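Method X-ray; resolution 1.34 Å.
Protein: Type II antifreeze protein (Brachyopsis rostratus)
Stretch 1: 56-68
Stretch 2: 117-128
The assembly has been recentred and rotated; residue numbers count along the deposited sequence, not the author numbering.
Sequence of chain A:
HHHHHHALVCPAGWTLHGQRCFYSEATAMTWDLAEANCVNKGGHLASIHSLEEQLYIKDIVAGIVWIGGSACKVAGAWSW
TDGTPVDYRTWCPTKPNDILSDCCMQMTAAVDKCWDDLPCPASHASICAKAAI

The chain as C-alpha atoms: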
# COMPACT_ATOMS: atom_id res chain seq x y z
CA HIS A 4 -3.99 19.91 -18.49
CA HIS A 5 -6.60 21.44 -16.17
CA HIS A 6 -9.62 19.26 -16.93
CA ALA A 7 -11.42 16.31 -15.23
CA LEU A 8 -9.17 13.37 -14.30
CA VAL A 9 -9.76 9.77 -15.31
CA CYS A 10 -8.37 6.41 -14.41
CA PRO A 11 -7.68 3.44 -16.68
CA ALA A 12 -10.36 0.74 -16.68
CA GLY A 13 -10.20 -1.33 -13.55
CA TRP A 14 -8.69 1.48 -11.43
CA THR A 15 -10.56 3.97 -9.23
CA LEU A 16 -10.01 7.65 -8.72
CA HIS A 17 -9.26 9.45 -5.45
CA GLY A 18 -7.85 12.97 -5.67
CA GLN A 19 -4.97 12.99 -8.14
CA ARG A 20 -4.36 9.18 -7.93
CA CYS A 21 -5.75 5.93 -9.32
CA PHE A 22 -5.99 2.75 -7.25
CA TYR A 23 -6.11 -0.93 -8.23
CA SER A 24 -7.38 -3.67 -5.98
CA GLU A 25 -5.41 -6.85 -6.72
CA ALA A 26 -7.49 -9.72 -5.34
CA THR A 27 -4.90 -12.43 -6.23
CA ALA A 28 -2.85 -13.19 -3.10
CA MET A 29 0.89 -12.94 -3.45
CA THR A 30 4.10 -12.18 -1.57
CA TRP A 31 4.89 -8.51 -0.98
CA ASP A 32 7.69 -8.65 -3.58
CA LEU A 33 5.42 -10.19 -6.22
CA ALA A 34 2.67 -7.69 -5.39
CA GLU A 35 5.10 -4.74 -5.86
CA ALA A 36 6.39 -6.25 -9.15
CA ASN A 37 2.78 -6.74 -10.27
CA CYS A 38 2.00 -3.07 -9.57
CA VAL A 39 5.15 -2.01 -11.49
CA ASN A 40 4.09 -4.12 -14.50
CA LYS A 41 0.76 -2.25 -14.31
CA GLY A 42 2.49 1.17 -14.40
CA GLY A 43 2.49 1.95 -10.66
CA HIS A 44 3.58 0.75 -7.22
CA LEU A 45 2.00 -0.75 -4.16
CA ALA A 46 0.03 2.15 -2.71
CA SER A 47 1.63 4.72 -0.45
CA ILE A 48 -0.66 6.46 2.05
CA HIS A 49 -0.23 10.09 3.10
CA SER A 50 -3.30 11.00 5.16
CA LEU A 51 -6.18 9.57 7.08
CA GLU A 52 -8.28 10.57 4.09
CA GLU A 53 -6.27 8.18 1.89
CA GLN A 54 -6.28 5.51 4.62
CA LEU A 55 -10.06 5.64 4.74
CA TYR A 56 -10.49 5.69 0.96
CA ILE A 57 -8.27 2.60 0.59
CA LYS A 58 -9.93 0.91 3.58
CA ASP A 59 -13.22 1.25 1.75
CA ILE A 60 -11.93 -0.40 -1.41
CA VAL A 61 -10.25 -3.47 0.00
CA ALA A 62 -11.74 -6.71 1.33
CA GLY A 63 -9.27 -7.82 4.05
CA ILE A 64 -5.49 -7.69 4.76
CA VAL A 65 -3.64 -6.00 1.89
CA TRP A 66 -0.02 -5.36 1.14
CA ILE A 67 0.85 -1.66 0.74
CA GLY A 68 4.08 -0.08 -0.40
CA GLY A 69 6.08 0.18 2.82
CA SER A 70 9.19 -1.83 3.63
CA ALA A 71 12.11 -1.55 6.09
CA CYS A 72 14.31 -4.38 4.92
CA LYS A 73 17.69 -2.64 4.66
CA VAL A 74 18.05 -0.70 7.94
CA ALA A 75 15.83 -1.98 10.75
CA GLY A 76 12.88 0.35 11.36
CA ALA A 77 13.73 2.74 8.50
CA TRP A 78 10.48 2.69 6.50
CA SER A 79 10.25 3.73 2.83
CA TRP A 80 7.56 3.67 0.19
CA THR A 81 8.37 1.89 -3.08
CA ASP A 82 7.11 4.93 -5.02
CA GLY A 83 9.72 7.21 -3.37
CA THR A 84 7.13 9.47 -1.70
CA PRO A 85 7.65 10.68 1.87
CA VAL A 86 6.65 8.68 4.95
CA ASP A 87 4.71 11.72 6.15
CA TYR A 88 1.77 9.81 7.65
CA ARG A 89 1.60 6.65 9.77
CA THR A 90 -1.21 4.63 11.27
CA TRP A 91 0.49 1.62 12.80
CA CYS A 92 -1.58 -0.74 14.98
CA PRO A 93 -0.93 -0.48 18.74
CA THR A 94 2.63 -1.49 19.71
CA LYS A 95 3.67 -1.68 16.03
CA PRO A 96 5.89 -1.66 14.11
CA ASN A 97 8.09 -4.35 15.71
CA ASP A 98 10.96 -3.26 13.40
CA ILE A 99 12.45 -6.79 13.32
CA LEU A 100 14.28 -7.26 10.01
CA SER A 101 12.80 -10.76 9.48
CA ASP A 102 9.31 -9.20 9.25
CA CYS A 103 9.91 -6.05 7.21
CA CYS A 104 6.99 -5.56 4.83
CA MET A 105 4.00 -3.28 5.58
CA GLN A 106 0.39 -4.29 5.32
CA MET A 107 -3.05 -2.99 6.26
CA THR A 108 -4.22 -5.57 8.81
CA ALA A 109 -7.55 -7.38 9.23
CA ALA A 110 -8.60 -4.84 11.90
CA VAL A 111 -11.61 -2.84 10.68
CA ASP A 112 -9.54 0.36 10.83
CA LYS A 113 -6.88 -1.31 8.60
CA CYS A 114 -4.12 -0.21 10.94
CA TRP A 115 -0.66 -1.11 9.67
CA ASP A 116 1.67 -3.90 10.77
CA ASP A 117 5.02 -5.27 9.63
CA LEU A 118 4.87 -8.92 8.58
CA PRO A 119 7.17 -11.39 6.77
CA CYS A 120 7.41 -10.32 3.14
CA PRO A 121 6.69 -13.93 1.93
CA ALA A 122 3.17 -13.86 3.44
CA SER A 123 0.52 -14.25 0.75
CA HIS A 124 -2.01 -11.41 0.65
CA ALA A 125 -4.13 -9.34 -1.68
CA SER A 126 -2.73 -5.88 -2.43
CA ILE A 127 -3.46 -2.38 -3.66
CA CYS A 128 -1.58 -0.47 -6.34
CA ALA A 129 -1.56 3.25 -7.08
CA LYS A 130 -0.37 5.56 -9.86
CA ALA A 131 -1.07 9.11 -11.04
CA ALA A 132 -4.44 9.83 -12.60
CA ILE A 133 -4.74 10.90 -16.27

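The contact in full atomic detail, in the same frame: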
# COMPACT_ATOMS: atom_id res chain seq x y z
N TYR A 56 -10.09 6.05 2.32
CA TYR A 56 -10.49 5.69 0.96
C TYR A 56 -10.05 4.25 0.61
O TYR A 56 -10.80 3.46 0.04
CB TYR A 56 -9.84 6.66 -0.05
CG TYR A 56 -10.13 6.24 -1.48
CD1 TYR A 56 -11.37 6.56 -2.05
CD2 TYR A 56 -9.22 5.53 -2.25
CE1 TYR A 56 -11.71 6.15 -3.36
CE2 TYR A 56 -9.54 5.12 -3.54
CZ TYR A 56 -10.77 5.44 -4.10
OH TYR A 56 -11.06 5.04 -5.39
N ILE A 57 -8.80 3.93 0.91
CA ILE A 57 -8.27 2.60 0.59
C ILE A 57 -8.97 1.54 1.43
O ILE A 57 -9.35 0.48 0.90
CB ILE A 57 -6.72 2.56 0.74
CG1 ILE A 57 -6.04 3.47 -0.31
CG2 ILE A 57 -6.21 1.14 0.65
CD1 ILE A 57 -4.56 3.83 -0.00
N LYS A 58 -9.19 1.82 2.72
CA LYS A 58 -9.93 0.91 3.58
C LYS A 58 -11.23 0.53 2.92
O LYS A 58 -11.63 -0.62 2.93
CB LYS A 58 -10.20 1.61 4.91
CG LYS A 58 -11.25 0.93 5.79
CD LYS A 58 -11.66 1.81 6.96
CE LYS A 58 -12.87 1.26 7.69
NZ LYS A 58 -13.59 2.37 8.39
N ASP A 59 -11.91 1.52 2.33
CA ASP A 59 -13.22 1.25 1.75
C ASP A 59 -13.18 0.47 0.46
O ASP A 59 -14.18 -0.13 0.08
CB ASP A 59 -13.97 2.56 1.55
CG ASP A 59 -14.33 3.24 2.87
OD1 ASP A 59 -14.24 2.62 3.97
OD2 ASP A 59 -14.68 4.43 2.89
N ILE A 60 -12.03 0.39 -0.19
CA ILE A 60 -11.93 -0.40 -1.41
C ILE A 60 -11.73 -1.88 -1.14
O ILE A 60 -12.30 -2.72 -1.83
CB ILE A 60 -10.78 0.16 -2.32
CG1 ILE A 60 -11.22 1.46 -3.00
CG2 ILE A 60 -10.27 -0.94 -3.33
CD1 ILE A 60 -12.68 1.49 -3.36
N VAL A 61 -10.91 -2.16 -0.12
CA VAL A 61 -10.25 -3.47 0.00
C VAL A 61 -11.11 -4.44 0.81
O VAL A 61 -11.97 -4.01 1.58
CB VAL A 61 -8.84 -3.36 0.60
CG1 VAL A 61 -7.94 -2.50 -0.28
CG2 VAL A 61 -8.85 -2.80 2.02
N ALA A 62 -10.85 -5.74 0.71
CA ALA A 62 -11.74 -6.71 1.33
C ALA A 62 -11.17 -7.47 2.50
O ALA A 62 -11.81 -8.40 2.99
CB ALA A 62 -12.27 -7.69 0.29
N GLY A 63 -9.97 -7.13 2.93
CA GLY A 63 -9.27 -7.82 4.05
C GLY A 63 -7.84 -7.28 4.19
O GLY A 63 -7.56 -6.12 3.80
N ILE A 64 -6.93 -8.08 4.73
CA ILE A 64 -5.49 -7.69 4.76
C ILE A 64 -5.02 -7.39 3.35
O ILE A 64 -5.30 -8.13 2.40
CB ILE A 64 -4.64 -8.86 5.30
CG1 ILE A 64 -4.95 -9.11 6.78
CG2 ILE A 64 -3.16 -8.55 5.10
CD1 ILE A 64 -4.37 -10.41 7.29
N VAL A 65 -4.26 -6.30 3.20
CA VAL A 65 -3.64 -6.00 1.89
C VAL A 65 -2.23 -5.51 2.10
O VAL A 65 -1.94 -4.70 3.00
CB VAL A 65 -4.42 -4.92 1.04
CG1 VAL A 65 -5.69 -5.50 0.47
CG2 VAL A 65 -4.64 -3.60 1.80
N TRP A 66 -1.33 -5.99 1.25
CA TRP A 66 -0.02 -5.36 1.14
C TRP A 66 -0.11 -3.93 0.62
O TRP A 66 -0.87 -3.67 -0.31
CB TRP A 66 0.88 -6.18 0.22
CG TRP A 66 1.32 -7.50 0.71
CD1 TRP A 66 1.25 -8.70 0.03
CD2 TRP A 66 2.04 -7.78 1.94
NE1 TRP A 66 1.88 -9.69 0.75
CE2 TRP A 66 2.43 -9.15 1.89
CE3 TRP A 66 2.49 -6.98 3.02
CZ2 TRP A 66 3.17 -9.75 2.93
CZ3 TRP A 66 3.21 -7.59 4.05
CH2 TRP A 66 3.55 -8.97 3.99
N ILE A 67 0.65 -3.04 1.25
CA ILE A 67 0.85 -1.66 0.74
C ILE A 67 2.34 -1.41 0.59
O ILE A 67 3.15 -2.31 0.87
CB ILE A 67 0.10 -0.62 1.60
CG1 ILE A 67 0.52 -0.70 3.08
CG2 ILE A 67 -1.44 -0.82 1.41
CD1 ILE A 67 -0.04 0.43 3.93
N GLY A 68 2.74 -0.21 0.15
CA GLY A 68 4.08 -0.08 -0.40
C GLY A 68 5.23 0.17 0.54
O GLY A 68 6.30 0.57 0.10
N ASP A 117 3.89 -4.78 10.41
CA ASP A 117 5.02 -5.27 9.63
C ASP A 117 5.12 -6.78 9.77
O ASP A 117 5.23 -7.31 10.88
CB ASP A 117 6.33 -4.51 10.00
CG ASP A 117 6.69 -4.46 11.47
OD1 ASP A 117 5.87 -4.58 12.41
OD2 ASP A 117 7.89 -4.17 11.72
N LEU A 118 4.99 -7.45 8.64
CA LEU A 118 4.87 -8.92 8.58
C LEU A 118 6.00 -9.47 7.70
O LEU A 118 6.63 -8.71 6.93
CB LEU A 118 3.53 -9.30 7.92
CG LEU A 118 2.33 -9.41 8.85
CD1 LEU A 118 2.41 -10.59 9.77
CD2 LEU A 118 2.00 -8.14 9.67
N PRO A 119 6.22 -10.80 7.72
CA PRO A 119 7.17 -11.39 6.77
C PRO A 119 6.75 -11.12 5.33
O PRO A 119 5.61 -11.40 4.95
CB PRO A 119 7.12 -12.87 7.10
CG PRO A 119 6.64 -12.91 8.54
CD PRO A 119 5.62 -11.80 8.62
N CYS A 120 7.69 -10.64 4.53
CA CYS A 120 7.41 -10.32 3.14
C CYS A 120 6.88 -11.53 2.34
O CYS A 120 6.09 -11.31 1.42
CB CYS A 120 8.69 -9.77 2.50
SG CYS A 120 9.27 -8.22 3.29
N PRO A 121 7.26 -12.80 2.67
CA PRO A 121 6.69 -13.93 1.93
C PRO A 121 5.23 -14.24 2.24
O PRO A 121 4.66 -15.08 1.57
CB PRO A 121 7.58 -15.12 2.36
CG PRO A 121 8.88 -14.49 2.78
CD PRO A 121 8.44 -13.21 3.48
N ALA A 122 4.59 -13.56 3.20
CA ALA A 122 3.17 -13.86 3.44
C ALA A 122 2.35 -13.55 2.17
O ALA A 122 2.64 -12.58 1.44
CB ALA A 122 2.63 -13.05 4.65
N SER A 123 1.30 -14.33 1.95
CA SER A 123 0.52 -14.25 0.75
C SER A 123 -0.76 -13.48 0.99
O SER A 123 -1.63 -13.96 1.69
CB SER A 123 0.19 -15.67 0.32
OG SER A 123 -0.42 -15.59 -0.95
N HIS A 124 -0.87 -12.28 0.43
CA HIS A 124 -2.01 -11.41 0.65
C HIS A 124 -2.40 -10.69 -0.62
O HIS A 124 -1.57 -10.48 -1.53
CB HIS A 124 -1.70 -10.36 1.74
CG HIS A 124 -1.43 -10.96 3.09
ND1 HIS A 124 -2.40 -11.63 3.82
CD2 HIS A 124 -0.31 -10.97 3.86
CE1 HIS A 124 -1.87 -12.00 4.97
NE2 HIS A 124 -0.62 -11.59 5.03
N ALA A 125 -3.67 -10.30 -0.69
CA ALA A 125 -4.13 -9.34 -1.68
C ALA A 125 -3.35 -8.02 -1.52
O ALA A 125 -2.60 -7.85 -0.53
CB ALA A 125 -5.66 -9.12 -1.52
N SER A 126 -3.53 -7.09 -2.46
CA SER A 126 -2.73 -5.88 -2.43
C SER A 126 -3.47 -4.76 -3.11
O SER A 126 -4.49 -4.96 -3.79
CB SER A 126 -1.37 -6.16 -3.08
OG SER A 126 -1.53 -6.65 -4.44
N ILE A 127 -2.90 -3.58 -3.01
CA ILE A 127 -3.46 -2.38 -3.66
C ILE A 127 -2.34 -1.60 -4.30
O ILE A 127 -1.30 -1.32 -3.67
CB ILE A 127 -4.32 -1.54 -2.71
CG1 ILE A 127 -5.00 -0.38 -3.44
CG2 ILE A 127 -3.59 -1.15 -1.52
CD1 ILE A 127 -6.55 -0.41 -3.34
N CYS A 128 -2.54 -1.29 -5.60
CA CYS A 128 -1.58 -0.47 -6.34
C CYS A 128 -2.10 0.95 -6.49
O CYS A 128 -3.31 1.18 -6.41
CB CYS A 128 -1.38 -1.00 -7.77
SG CYS A 128 -0.96 -2.77 -7.91
O HOH W 1 -5.07 -10.75 1.81

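This contact is a short parallel strand pairing flanked by two side-chain clusters, one built around Trp66 and the other around Ile127. The backbone register is set where Trp66 N donates to Ala125 O at 2.9 Å; the return bond, from Ile127 N to Trp66 O at 3.4 Å, is weak. The strands run at 42° to one another, and the pairing is brief. Just before it, one water takes the place of a direct bond, donating to Ile64 O (2.7 Å from the water O) and accepting from Ala125 N (2.9 Å).

Trp66 reaches into the loop that leads into strand 124-128, with Pro119 O and Ala122 O at its edge. Trp66 NE1 donates to Ala122 O at 3.1 Å, near the ring plane, which satisfies the indole's polar edge while leaving its face free for packing. His124 uses that face: its CB sits over the five-membered ring, and its imidazole edge turns toward the indole with planes at 76°. Ile64 CG2 lies 3.5 Å from the centroid of the His124 ring, so Ile64 packs on the face of His124, which turns its edge to the face of Trp66.

The side chain of Ile127 makes apolar contacts. Ile127 CD1 meets Ile60 CG2 at 3.8 Å and Val61 CG1 at 4.0 Å, while Ile127 CG2 lies 3.6 Å from Ile67 CG2 and 4.1 Å from Ile57 CG2, so one side chain joins helix, loop and strand.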